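Local atomic coordinates of chromosome replication initiation inhibitor protein (Agrobacterium tumefaciens, PDB entry 3FD3), a protein that probably binds DNA and regulates transcription as a LysR-family factor, seen here as its C-terminal, substrate-binding-like regulatory part without the DNA-binding domain. Residues L18-K23 with A194-T199; G71-H76 with I175-Q180; H76-P81 with K139-G144. All blocks are in the same frame, centred on the assembly; numbering follows the deposited sequence.

Interaction 1. Residues L18-K23 with A194-T199; sequences LDAVSK and ANMVGT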
loop_
_atom_site.group_PDB
_atom_site.type_symbol
_atom_site.label_atom_id
_atom_site.label_comp_id
_atom_site.label_asym_id
_atom_site.label_seq_id
_atom_site.Cartn_x
_atom_site.Cartn_y
_atom_site.Cartn_z
ATOM N N LEU A 18 -5.213 -9.114 6.314
ATOM C CA LEU A 18 -4.838 -10.310 5.567
ATOM C C LEU A 18 -4.491 -11.467 6.471
ATOM O O LEU A 18 -4.681 -12.622 6.084
ATOM C CB LEU A 18 -3.682 -10.040 4.595
ATOM C CG LEU A 18 -4.053 -9.193 3.393
ATOM C CD1 LEU A 18 -2.795 -8.944 2.491
ATOM C CD2 LEU A 18 -5.193 -9.843 2.612
ATOM N N ASP A 19 -4.016 -11.177 7.679
ATOM C CA ASP A 19 -3.800 -12.232 8.664
ATOM C C ASP A 19 -5.112 -12.948 8.980
ATOM O O ASP A 19 -5.137 -14.170 9.090
ATOM C CB ASP A 19 -3.183 -11.673 9.950
ATOM C CG ASP A 19 -2.754 -12.761 10.913
ATOM O OD1 ASP A 19 -2.178 -13.780 10.466
ATOM O OD2 ASP A 19 -2.977 -12.597 12.127
ATOM N N ALA A 20 -6.199 -12.187 9.114
ATOM C CA ALA A 20 -7.525 -12.749 9.322
ATOM C C ALA A 20 -8.064 -13.464 8.087
ATOM O O ALA A 20 -8.536 -14.593 8.168
ATOM C CB ALA A 20 -8.520 -11.629 9.733
ATOM N N VAL A 21 -7.993 -12.806 6.943
ATOM C CA VAL A 21 -8.554 -13.362 5.722
ATOM C C VAL A 21 -7.846 -14.665 5.322
ATOM O O VAL A 21 -8.500 -15.613 4.904
ATOM C CB VAL A 21 -8.463 -12.372 4.586
ATOM C CG1 VAL A 21 -8.943 -13.036 3.271
ATOM C CG2 VAL A 21 -9.337 -11.142 4.918
ATOM N N SER A 22 -6.535 -14.731 5.519
ATOM C CA SER A 22 -5.770 -15.892 5.092
ATOM C C SER A 22 -6.110 -17.113 5.955
ATOM O O SER A 22 -6.069 -18.252 5.479
ATOM C CB SER A 22 -4.265 -15.626 5.063
ATOM O OG SER A 22 -3.742 -15.373 6.349
ATOM N N LYS A 23 -6.459 -16.878 7.213
ATOM C CA LYS A 23 -6.871 -17.979 8.084
ATOM C C LYS A 23 -8.124 -18.592 7.491
ATOM O O LYS A 23 -8.285 -19.814 7.474
ATOM C CB LYS A 23 -7.183 -17.511 9.508
ATOM C CG LYS A 23 -5.976 -17.050 10.344
ATOM C CD LYS A 23 -6.443 -16.471 11.708
ATOM C CE LYS A 23 -5.344 -15.678 12.400
ATOM N NZ LYS A 23 -5.771 -15.231 13.772
ATOM N N ALA A 194 -15.640 -15.320 12.138
ATOM C CA ALA A 194 -14.934 -15.818 13.300
ATOM C C ALA A 194 -13.459 -15.425 13.231
ATOM O O ALA A 194 -12.873 -15.027 14.219
ATOM C CB ALA A 194 -15.053 -17.368 13.408
ATOM N N ASN A 195 -12.869 -15.583 12.056
ATOM C CA ASN A 195 -11.449 -15.209 11.845
ATOM C C ASN A 195 -11.193 -13.708 11.933
ATOM O O ASN A 195 -10.190 -13.283 12.491
ATOM C CB ASN A 195 -10.953 -15.817 10.527
ATOM C CG ASN A 195 -10.696 -17.307 10.650
ATOM O OD1 ASN A 195 -9.960 -17.720 11.523
ATOM N ND2 ASN A 195 -11.333 -18.106 9.825
HETATM N N MSE A 196 -12.099 -12.875 11.404
HETATM C CA MSE A 196 -11.934 -11.424 11.523
HETATM C C MSE A 196 -12.007 -11.024 12.988
HETATM O O MSE A 196 -11.087 -10.400 13.536
HETATM C CB MSE A 196 -12.984 -10.636 10.727
HETATM C CG MSE A 196 -13.151 -11.031 9.275
HETATM SE SE MSE A 196 -11.468 -11.122 8.253
HETATM C CE MSE A 196 -11.137 -9.242 8.289
ATOM N N VAL A 197 -13.104 -11.402 13.643
ATOM C CA VAL A 197 -13.266 -11.040 15.042
ATOM C C VAL A 197 -12.163 -11.578 15.942
ATOM O O VAL A 197 -11.628 -10.839 16.779
ATOM C CB VAL A 197 -14.710 -11.455 15.561
ATOM C CG1 VAL A 197 -14.886 -11.086 17.028
ATOM C CG2 VAL A 197 -15.775 -10.782 14.695
ATOM N N GLY A 198 -11.783 -12.847 15.777
ATOM C CA GLY A 198 -10.733 -13.448 16.583
ATOM C C GLY A 198 -9.354 -12.824 16.394
ATOM O O GLY A 198 -8.600 -12.633 17.347
ATOM N N THR A 199 -9.023 -12.511 15.153
ATOM C CA THR A 199 -7.741 -11.878 14.844
ATOM C C THR A 199 -7.704 -10.459 15.406
ATOM O O THR A 199 -6.701 -10.049 16.003
ATOM C CB THR A 199 -7.489 -11.866 13.309
ATOM O OG1 THR A 199 -7.539 -13.201 12.791
ATOM C CG2 THR A 199 -6.128 -11.229 12.965
HETATM O O HOH W 1 -8.946 -16.131 14.448
#

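Interaction 2. Residues G71-H76 with I175-Q180; sequences GVLRYH and IPLYWQ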
loop_
_atom_site.group_PDB
_atom_site.type_symbol
_atom_site.label_atom_id
_atom_site.label_comp_id
_atom_site.label_asym_id
_atom_site.label_seq_id
_atom_site.Cartn_x
_atom_site.Cartn_y
_atom_site.Cartn_z
ATOM N N GLY A 71 -12.677 -3.717 17.905
ATOM C CA GLY A 71 -11.617 -3.154 18.754
ATOM C C GLY A 71 -11.115 -1.856 18.145
ATOM O O GLY A 71 -11.640 -1.401 17.137
ATOM N N VAL A 72 -10.087 -1.286 18.756
ATOM C CA VAL A 72 -9.598 0.046 18.422
ATOM C C VAL A 72 -8.238 -0.068 17.731
ATOM O O VAL A 72 -7.350 -0.783 18.207
ATOM C CB VAL A 72 -9.481 0.909 19.684
ATOM C CG1 VAL A 72 -8.474 2.054 19.501
ATOM C CG2 VAL A 72 -10.865 1.404 20.104
ATOM N N LEU A 73 -8.110 0.654 16.614
ATOM C CA LEU A 73 -6.840 0.833 15.897
ATOM C C LEU A 73 -6.214 2.125 16.440
ATOM O O LEU A 73 -6.796 3.219 16.324
ATOM C CB LEU A 73 -7.069 0.913 14.397
ATOM C CG LEU A 73 -5.791 0.964 13.538
ATOM C CD1 LEU A 73 -4.887 -0.216 13.860
ATOM C CD2 LEU A 73 -6.130 1.025 12.075
ATOM N N ARG A 74 -5.089 1.974 17.128
ATOM C CA ARG A 74 -4.422 3.117 17.768
ATOM C C ARG A 74 -3.336 3.624 16.866
ATOM O O ARG A 74 -2.558 2.834 16.308
ATOM C CB ARG A 74 -3.827 2.730 19.118
ATOM C CG ARG A 74 -2.909 3.781 19.699
ATOM C CD ARG A 74 -2.706 3.600 21.185
ATOM N NE ARG A 74 -3.905 3.932 21.937
ATOM C CZ ARG A 74 -3.996 3.931 23.263
ATOM N NH1 ARG A 74 -2.953 3.604 24.018
ATOM N NH2 ARG A 74 -5.137 4.262 23.845
ATOM N N TYR A 75 -3.297 4.952 16.720
ATOM C CA TYR A 75 -2.307 5.627 15.908
ATOM C C TYR A 75 -1.444 6.530 16.767
ATOM O O TYR A 75 -1.908 7.055 17.782
ATOM C CB TYR A 75 -2.995 6.515 14.888
ATOM C CG TYR A 75 -3.797 5.845 13.785
ATOM C CD1 TYR A 75 -5.059 5.326 14.042
ATOM C CD2 TYR A 75 -3.348 5.824 12.488
ATOM C CE1 TYR A 75 -5.818 4.762 13.048
ATOM C CE2 TYR A 75 -4.095 5.252 11.490
ATOM C CZ TYR A 75 -5.348 4.723 11.772
ATOM O OH TYR A 75 -6.122 4.183 10.762
ATOM N N HIS A 76 -0.194 6.713 16.350
ATOM C CA HIS A 76 0.702 7.666 17.008
ATOM C C HIS A 76 1.218 8.668 15.970
ATOM O O HIS A 76 1.540 8.289 14.835
ATOM C CB HIS A 76 1.885 6.952 17.667
ATOM C CG HIS A 76 1.494 6.054 18.804
ATOM N ND1 HIS A 76 1.298 6.508 20.089
ATOM C CD2 HIS A 76 1.239 4.726 18.832
ATOM C CE1 HIS A 76 0.945 5.497 20.861
ATOM N NE2 HIS A 76 0.913 4.400 20.129
ATOM N N ILE A 175 -9.133 4.833 16.791
ATOM C CA ILE A 175 -10.235 4.691 15.865
ATOM C C ILE A 175 -10.865 3.303 16.054
ATOM O O ILE A 175 -10.254 2.273 15.737
ATOM C CB ILE A 175 -9.764 4.835 14.408
ATOM C CG1 ILE A 175 -9.108 6.209 14.178
ATOM C CG2 ILE A 175 -10.932 4.620 13.457
ATOM C CD1 ILE A 175 -10.003 7.399 14.374
ATOM N N PRO A 176 -12.071 3.263 16.605
ATOM C CA PRO A 176 -12.752 1.968 16.705
ATOM C C PRO A 176 -13.106 1.448 15.317
ATOM O O PRO A 176 -13.494 2.248 14.445
ATOM C CB PRO A 176 -14.037 2.298 17.479
ATOM C CG PRO A 176 -13.782 3.537 18.175
ATOM C CD PRO A 176 -12.854 4.331 17.247
ATOM N N LEU A 177 -12.985 0.136 15.127
ATOM C CA LEU A 177 -13.310 -0.500 13.859
ATOM C C LEU A 177 -14.451 -1.502 14.029
ATOM O O LEU A 177 -14.666 -2.033 15.114
ATOM C CB LEU A 177 -12.103 -1.216 13.303
ATOM C CG LEU A 177 -10.914 -0.340 12.884
ATOM C CD1 LEU A 177 -9.848 -1.277 12.369
ATOM C CD2 LEU A 177 -11.346 0.685 11.816
ATOM N N TYR A 178 -15.172 -1.726 12.937
ATOM C CA TYR A 178 -16.361 -2.567 12.926
ATOM C C TYR A 178 -16.319 -3.497 11.729
ATOM O O TYR A 178 -15.756 -3.174 10.689
ATOM C CB TYR A 178 -17.617 -1.688 12.848
ATOM C CG TYR A 178 -17.688 -0.753 14.002
ATOM C CD1 TYR A 178 -18.303 -1.133 15.189
ATOM C CD2 TYR A 178 -17.079 0.498 13.949
ATOM C CE1 TYR A 178 -18.319 -0.313 16.280
ATOM C CE2 TYR A 178 -17.096 1.331 15.044
ATOM C CZ TYR A 178 -17.714 0.923 16.212
ATOM O OH TYR A 178 -17.747 1.771 17.308
ATOM N N TRP A 179 -16.921 -4.670 11.890
ATOM C CA TRP A 179 -17.094 -5.633 10.824
ATOM C C TRP A 179 -18.585 -5.651 10.492
ATOM O O TRP A 179 -19.426 -5.983 11.367
ATOM C CB TRP A 179 -16.634 -6.976 11.334
ATOM C CG TRP A 179 -16.779 -8.162 10.421
ATOM C CD1 TRP A 179 -17.493 -9.309 10.685
ATOM C CD2 TRP A 179 -16.154 -8.376 9.146
ATOM N NE1 TRP A 179 -17.364 -10.207 9.640
ATOM C CE2 TRP A 179 -16.576 -9.652 8.676
ATOM C CE3 TRP A 179 -15.335 -7.598 8.323
ATOM C CZ2 TRP A 179 -16.175 -10.168 7.436
ATOM C CZ3 TRP A 179 -14.924 -8.127 7.095
ATOM C CH2 TRP A 179 -15.327 -9.408 6.679
ATOM N N GLN A 180 -18.919 -5.304 9.253
ATOM C CA GLN A 180 -20.308 -5.200 8.779
ATOM C C GLN A 180 -20.482 -6.293 7.741
ATOM O O GLN A 180 -19.618 -6.466 6.894
ATOM C CB GLN A 180 -20.628 -3.824 8.200
ATOM C CG GLN A 180 -20.589 -2.690 9.227
ATOM C CD GLN A 180 -21.689 -1.633 9.072
ATOM O OE1 GLN A 180 -22.772 -1.904 8.545
ATOM N NE2 GLN A 180 -21.412 -0.419 9.560
HETATM O O HOH W 2 -14.744 -1.409 17.945
#

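Interaction 3. Residues H76-P81 with K139-G144; sequences HATASP and KASLAG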
loop_
_atom_site.group_PDB
_atom_site.type_symbol
_atom_site.label_atom_id
_atom_site.label_comp_id
_atom_site.label_asym_id
_atom_site.label_seq_id
_atom_site.Cartn_x
_atom_site.Cartn_y
_atom_site.Cartn_z
ATOM N N HIS A 76 -0.194 6.713 16.350
ATOM C CA HIS A 76 0.702 7.666 17.008
ATOM C C HIS A 76 1.218 8.668 15.970
ATOM O O HIS A 76 1.540 8.289 14.835
ATOM C CB HIS A 76 1.885 6.952 17.667
ATOM C CG HIS A 76 1.494 6.054 18.804
ATOM N ND1 HIS A 76 1.298 6.508 20.089
ATOM C CD2 HIS A 76 1.239 4.726 18.832
ATOM C CE1 HIS A 76 0.945 5.497 20.861
ATOM N NE2 HIS A 76 0.913 4.400 20.129
ATOM N N ALA A 77 1.280 9.934 16.371
ATOM C CA ALA A 77 1.827 10.998 15.532
ATOM C C ALA A 77 3.349 10.921 15.657
ATOM O O ALA A 77 3.895 11.132 16.735
ATOM C CB ALA A 77 1.305 12.365 15.990
ATOM N N THR A 78 4.019 10.592 14.558
ATOM C CA THR A 78 5.425 10.220 14.583
ATOM C C THR A 78 6.239 10.927 13.490
ATOM O O THR A 78 5.741 11.283 12.415
ATOM C CB THR A 78 5.637 8.700 14.398
ATOM O OG1 THR A 78 4.992 8.286 13.187
ATOM C CG2 THR A 78 5.139 7.897 15.606
ATOM N N ALA A 79 7.502 11.139 13.788
ATOM C CA ALA A 79 8.466 11.655 12.797
ATOM C C ALA A 79 9.840 11.116 13.175
ATOM O O ALA A 79 10.015 10.517 14.240
ATOM C CB ALA A 79 8.483 13.190 12.781
ATOM N N SER A 80 10.824 11.336 12.313
ATOM C CA SER A 80 12.180 10.895 12.631
ATOM C C SER A 80 12.853 11.897 13.587
ATOM O O SER A 80 12.417 13.043 13.692
ATOM C CB SER A 80 13.023 10.743 11.356
ATOM O OG SER A 80 13.484 11.982 10.879
ATOM N N PRO A 81 13.917 11.477 14.282
ATOM C CA PRO A 81 14.659 12.421 15.136
ATOM C C PRO A 81 15.183 13.674 14.407
ATOM O O PRO A 81 15.104 14.783 14.930
ATOM C CB PRO A 81 15.821 11.564 15.646
ATOM C CG PRO A 81 15.252 10.200 15.713
ATOM C CD PRO A 81 14.410 10.099 14.459
ATOM N N LYS A 139 7.229 4.793 5.595
ATOM C CA LYS A 139 8.515 5.058 4.941
ATOM C C LYS A 139 8.865 6.542 4.922
ATOM O O LYS A 139 10.017 6.921 5.167
ATOM C CB LYS A 139 8.512 4.543 3.507
ATOM C CG LYS A 139 8.556 3.076 3.349
ATOM C CD LYS A 139 8.919 2.705 1.883
ATOM C CE LYS A 139 8.806 1.213 1.639
ATOM N NZ LYS A 139 7.503 0.667 2.164
ATOM N N ALA A 140 7.877 7.385 4.640
ATOM C CA ALA A 140 8.091 8.833 4.585
ATOM C C ALA A 140 8.443 9.374 5.962
ATOM O O ALA A 140 9.265 10.274 6.099
ATOM C CB ALA A 140 6.841 9.507 4.075
ATOM N N SER A 141 7.806 8.826 6.993
ATOM C CA SER A 141 8.094 9.217 8.378
ATOM C C SER A 141 9.518 8.851 8.753
ATOM O O SER A 141 10.268 9.695 9.278
ATOM C CB SER A 141 7.129 8.546 9.350
ATOM O OG SER A 141 5.782 8.854 9.030
ATOM N N LEU A 142 9.921 7.618 8.419
ATOM C CA LEU A 142 11.274 7.143 8.697
ATOM C C LEU A 142 12.342 7.947 7.927
ATOM O O LEU A 142 13.431 8.163 8.436
ATOM C CB LEU A 142 11.400 5.669 8.317
ATOM C CG LEU A 142 10.746 4.666 9.246
ATOM C CD1 LEU A 142 10.626 3.312 8.519
ATOM C CD2 LEU A 142 11.597 4.545 10.572
ATOM N N ALA A 143 12.004 8.352 6.704
ATOM C CA ALA A 143 12.920 9.054 5.818
ATOM C C ALA A 143 13.054 10.525 6.166
ATOM O O ALA A 143 13.805 11.250 5.494
ATOM C CB ALA A 143 12.474 8.901 4.376
ATOM N N GLY A 144 12.335 10.996 7.187
ATOM C CA GLY A 144 12.431 12.411 7.603
ATOM C C GLY A 144 11.677 13.396 6.718
ATOM O O GLY A 144 11.972 14.590 6.684
HETATM O O HOH W 3 9.939 12.286 9.683
#

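Interaction 1. Residues L18-K23 with A194-T199
Helices 17-26 and 190-203 pack face to face in one of the two subdomains of the LysR effector-binding region, which has the fold of periplasmic binding proteins. Their short segments run closer to antiparallel than parallel, at 143°, with axes 8.2 Å apart. The short side chain of Ala20, the residue nearest the other backbone, is consistent with this approach, and its CB points toward the other helix. That methyl is pinched between two partners: the selenium of selenomethionine Met196 touches it at 3.3 Å (CB to SE), and Thr199 OG1 lies at 3.6 Å from the same CB. Met196 gets there by bending at both chi2 and chi3, which folds its tip back over Ala20 and alongside Val21 CG2. Thr199 turns OG1 anti to its carbonyl carbon (chi1 -57°), so the hydroxyl can serve two helices at once. It donates to Asn195 O one turn back, in the plane of that carbonyl, which also takes the Thr199 N-H. From the other side the extended Lys23 chain crosses the gap and meets the threonine tip to tip. On its way the lysine crosses Asn195 obliquely, with Lys23 CB 3.4 Å from Asn195 OD1. On its far side helix 17-26 meets the second subunit, where Met145 and Ala143 of that chain pack on Val21 and Ser22. The threonine hydroxyl is thus both donor and acceptor, receiving its bond from the ammonium group at 2.9 Å between Lys23 NZ and Thr199 OG1.

Interaction 2. Residues G71-H76 with I175-Q180
Three backbone hydrogen bonds join residues 71-76 to 175-180. Leu73 and Ile175 bond in both directions as an antiparallel hydrogen-bonded pair: Leu73 N gives to Ile175 O at 2.8 Å, and Ile175 N returns a bond to Leu73 O at 2.9 Å. Both donors sit above the plane of the carbonyl they address. The third bond, Leu177 N to Gly71 O at 2.9 Å, comes in nearly along the C=O axis. Just beyond it a water takes over, accepting from Gly71 N at 3.1 Å and donating to Leu177 O. Gly71 has phi 125°, where a beta carbon would collide with the carbonyl oxygen of the residue before. Next to the Leu73-Ile175 pair, Val72 and Pro176 form a non-hydrogen-bonded pair whose CA atoms approach to 4.1 Å. Strands 66-79 and 165-181 are the two long crossovers that link the subdomains of the periplasmic-binding-protein-like fold, and the segments 71-76 and 175-180 run at 137° to each other. Packing then differs by face. On one, Val72 CG2 lies side by side with the Pro176 ring, 4.1 Å from its CG. On the other, Leu73 CB meets Leu177 CD1, while Ile175, with CG1 anti to its carbonyl carbon, sets that atom obliquely against the Tyr75 ring, 3.8 Å from CE1. The tyrosine ring reaches on past the isoleucine, and its hydroxyl is hydrogen-bonded to Asp11, across in the strand 3-8 subdomain. Further out, Arg74 makes a salt bridge with Asp174.

Interaction 3. Residues H76-P81 with K139-G144
A water bridges the two segments, accepting from Ser80 N at 2.9 Å and donating to Ser141 O at 2.6 Å. Beside it Ser80 leans on the end of helix 134-142, its CB 3.6 Å from Ser141 O and 3.9 Å from Leu142 O. Its hydroxyl OG comes over the backbone of Gly144, 3.5 Å from CA. Ser80 OG sits between the backbone N and the carbonyl carbon (chi1 79°), and from there it caps the next helix, 81-87, by bonding Phe83 N. Gly144, with phi 77°, closes helix 134-142 in a Schellman motif, and its N-H reaches back to Ser141 O at 3.2 Å. Ser141 O therefore serves both the helix end and the water. A second shell fixes the rest: Ser141 OG bonds Phe137 O within its own helix and also Asn150 ND2, while the same Asn150 amide bonds Thr78 OG1. Asn150 thus ties the strand and the helix together although the two hydroxyls, Thr78 OG1 and Ser141 OG, stay 4.3 Å apart. The joint lies in the other subdomain of this periplasmic-binding-protein-like fold. It brings the C-terminal end of one helix up to the N-terminal end of another, a pairing of partial charges that should be favourable, with the water relaying between amide and carbonyl.

Interactions 1 and 3 lie on opposite sides of the chain's centre, their own centres about 29 Å apart, with the crossover strands of interaction 2 between them. Met196 CG of interaction 1 packs on Trp179 CZ2 of interaction 2 at 3.6 Å. At the other end strand 66-79 runs through shared His76 into interaction 3. Both outer contacts also face the second subunit: Ser22 of one chain packs on Ala143 of the other. Measured to the nearest side-chain atom, a bound calcium ion lies about 4 Å from Tyr75, as a neighbour, and about 8 Å from Ser141, whereas interaction 1 is away from the calcium and polyether sites.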